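Local coordinates for cytosine deaminase (Klebsiella pneumoniae, PDB 4R85), which catalyses the hydrolytic deamination of 5-methylcytosine, and as an amidohydrolase-fold enzyme does so probably with the help of a bound iron(II) ion, at the 5-methylcytosine site. Sequence-based numbering; all coordinates share one arbitrary frame.

The 5-methylcytosine site. Residues 58, 76, 149, 151, 178, 209, 212, 241, 273, 308-309, 312, 314. With 17E (5-methylcytosine), chain B.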
# COMPACT_ATOMS: atom_id res chain seq x y z
N HIS A 58 -13.47 11.51 -7.09
CA HIS A 58 -14.69 12.27 -6.81
C HIS A 58 -14.33 13.59 -6.14
O HIS A 58 -14.33 13.68 -4.90
CB HIS A 58 -15.62 11.50 -5.89
CG HIS A 58 -16.13 10.21 -6.47
ND1 HIS A 58 -17.42 10.06 -6.94
CD2 HIS A 58 -15.52 9.01 -6.65
CE1 HIS A 58 -17.58 8.83 -7.39
NE2 HIS A 58 -16.45 8.18 -7.22
N LEU A 76 -20.00 0.96 1.05
CA LEU A 76 -20.47 1.82 -0.03
C LEU A 76 -21.78 2.47 0.37
O LEU A 76 -21.98 3.67 0.18
CB LEU A 76 -20.69 0.99 -1.30
CG LEU A 76 -21.35 1.73 -2.46
CD1 LEU A 76 -20.45 2.87 -2.93
CD2 LEU A 76 -21.67 0.77 -3.61
N PHE A 149 -22.35 12.08 -12.80
CA PHE A 149 -22.48 10.84 -12.05
C PHE A 149 -23.75 10.91 -11.21
O PHE A 149 -23.85 11.74 -10.32
CB PHE A 149 -21.25 10.68 -11.13
CG PHE A 149 -21.37 9.54 -10.14
CD1 PHE A 149 -21.67 8.26 -10.55
CD2 PHE A 149 -21.15 9.77 -8.79
CE1 PHE A 149 -21.77 7.22 -9.63
CE2 PHE A 149 -21.24 8.75 -7.87
CZ PHE A 149 -21.55 7.47 -8.28
N GLN A 151 -25.31 9.67 -8.50
CA GLN A 151 -25.06 8.87 -7.30
C GLN A 151 -26.27 8.10 -6.79
O GLN A 151 -26.16 6.93 -6.39
CB GLN A 151 -24.53 9.76 -6.18
CG GLN A 151 -24.35 9.04 -4.85
CD GLN A 151 -23.19 8.06 -4.89
OE1 GLN A 151 -22.05 8.43 -4.62
NE2 GLN A 151 -23.47 6.82 -5.26
N ILE A 178 -24.86 4.32 -12.57
CA ILE A 178 -24.67 3.45 -11.41
C ILE A 178 -25.73 2.32 -11.40
O ILE A 178 -26.50 2.16 -10.45
CB ILE A 178 -24.65 4.29 -10.08
CG1 ILE A 178 -24.08 3.48 -8.91
CG2 ILE A 178 -26.02 4.94 -9.79
CD1 ILE A 178 -24.03 4.24 -7.60
N HIS A 209 -20.06 3.73 -13.11
CA HIS A 209 -19.85 2.94 -11.89
C HIS A 209 -20.64 1.65 -12.08
O HIS A 209 -21.85 1.62 -11.91
CB HIS A 209 -20.37 3.68 -10.65
CG HIS A 209 -19.41 4.70 -10.13
ND1 HIS A 209 -19.05 5.82 -10.85
CD2 HIS A 209 -18.73 4.76 -8.96
CE1 HIS A 209 -18.19 6.53 -10.14
NE2 HIS A 209 -17.98 5.91 -9.00
N GLU A 212 -20.27 -2.15 -8.55
CA GLU A 212 -19.44 -1.91 -7.37
C GLU A 212 -20.06 -2.59 -6.17
O GLU A 212 -20.52 -1.93 -5.23
CB GLU A 212 -19.22 -0.41 -7.13
CG GLU A 212 -18.10 -0.13 -6.10
CD GLU A 212 -17.87 1.34 -5.79
OE1 GLU A 212 -16.90 1.64 -5.07
OE2 GLU A 212 -18.65 2.20 -6.26
N HIS A 241 -15.00 0.29 -11.47
CA HIS A 241 -15.47 -0.47 -10.30
C HIS A 241 -16.27 -1.70 -10.69
O HIS A 241 -17.40 -1.86 -10.22
CB HIS A 241 -16.43 0.33 -9.43
CG HIS A 241 -15.86 1.56 -8.81
ND1 HIS A 241 -14.89 1.52 -7.83
CD2 HIS A 241 -16.18 2.86 -8.98
CE1 HIS A 241 -14.62 2.75 -7.43
NE2 HIS A 241 -15.38 3.58 -8.12
N GLU A 273 -9.53 1.61 -2.68
CA GLU A 273 -10.92 1.88 -2.30
C GLU A 273 -11.67 0.57 -2.16
O GLU A 273 -12.40 0.35 -1.18
CB GLU A 273 -11.61 2.76 -3.34
CG GLU A 273 -12.94 3.29 -2.86
CD GLU A 273 -12.82 4.71 -2.31
OE1 GLU A 273 -11.68 5.22 -2.20
OE2 GLU A 273 -13.87 5.32 -2.03
N ASP A 308 -9.87 7.18 -6.71
CA ASP A 308 -11.30 7.22 -6.36
C ASP A 308 -11.63 8.31 -5.32
O ASP A 308 -12.36 9.27 -5.61
CB ASP A 308 -11.79 5.84 -5.86
CG ASP A 308 -13.29 5.70 -5.93
OD1 ASP A 308 -13.89 4.97 -5.11
OD2 ASP A 308 -13.87 6.33 -6.82
N SER A 309 -11.08 8.17 -4.13
CA SER A 309 -11.41 9.06 -3.02
C SER A 309 -10.20 9.64 -2.33
O SER A 309 -9.20 8.96 -2.15
CB SER A 309 -12.21 8.30 -1.97
OG SER A 309 -13.50 7.98 -2.44
N ASP A 312 -12.96 11.29 2.03
CA ASP A 312 -14.35 11.58 1.72
C ASP A 312 -15.28 10.63 2.52
O ASP A 312 -14.80 9.90 3.40
CB ASP A 312 -14.55 11.58 0.18
CG ASP A 312 -14.54 10.19 -0.44
OD1 ASP A 312 -14.57 10.11 -1.69
OD2 ASP A 312 -14.51 9.18 0.29
N TRP A 314 -16.50 7.87 1.90
CA TRP A 314 -16.26 6.45 1.65
C TRP A 314 -14.89 5.98 2.12
O TRP A 314 -14.70 4.80 2.43
CB TRP A 314 -16.43 6.13 0.16
CG TRP A 314 -17.83 6.27 -0.31
CD1 TRP A 314 -18.80 5.31 -0.31
CD2 TRP A 314 -18.43 7.46 -0.84
NE1 TRP A 314 -19.98 5.82 -0.81
CE2 TRP A 314 -19.78 7.14 -1.14
CE3 TRP A 314 -17.97 8.76 -1.09
CZ2 TRP A 314 -20.67 8.09 -1.68
CZ3 TRP A 314 -18.85 9.70 -1.63
CH2 TRP A 314 -20.19 9.36 -1.91
N1 17E B . -19.89 6.79 -4.79
C2 17E B . -19.92 5.54 -5.25
O2 17E B . -21.11 5.02 -5.70
N3 17E B . -18.83 4.78 -5.28
C4 17E B . -17.65 5.26 -4.84
N4 17E B . -16.49 4.43 -4.88
C5 17E B . -17.57 6.57 -4.36
C6 17E B . -18.73 7.33 -4.35
CM5 17E B . -16.26 7.12 -3.87
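Fully buried, 5-methylcytosine (17E) lies in the active-site pocket of this amidohydrolase, beside the iron ligands His58, His209, His241 and Asp308. Gln151 reads its N1-C2 edge. CB places CG anti to the backbone N (chi1 175°), the chain bends at CG (chi2 70°), and Gln151 CD comes within 3.5 Å of 17E N1. Beyond it, Gln151 OE1 accepts from 17E N1 at 2.7 Å, in the carbonyl plane on a lone pair, while Gln151 NE2 donates almost straight to the carbonyl 17E O2 at 3.0 Å. This pair of bonds fixes the rotation of the base in its own plane. Glu212 reaches in along an extended chain: OE1 takes the amino N4 on its syn lone pair, and Glu212 OE2 sits 2.8 Å from 17E N3, a hydrogen bond if a proton lies between them, as it may on the carboxyl group. Asp308 OD1 also accepts from 17E N4, at 2.7 Å, so two carboxyl groups grip the amino group to be lost. On one face the Trp314 indole leans at a slant over C6, with Leu76 CD1 beside it 3.4 Å from 17E N3. On the other, the nearly parallel His58 ring stacks, offset under C5 and the methyl, and His209 meets the base edge-to-face near N3 and C2. Indole NE1 is tied to Leu76 O, and Asp312 OD2 takes the Trp314 backbone N. Ser309 OG, hydrogen-bonded to Glu273 OE2 and Asp312 OD1, lies 3.2 Å from the 5-methyl carbon, 17E CM5.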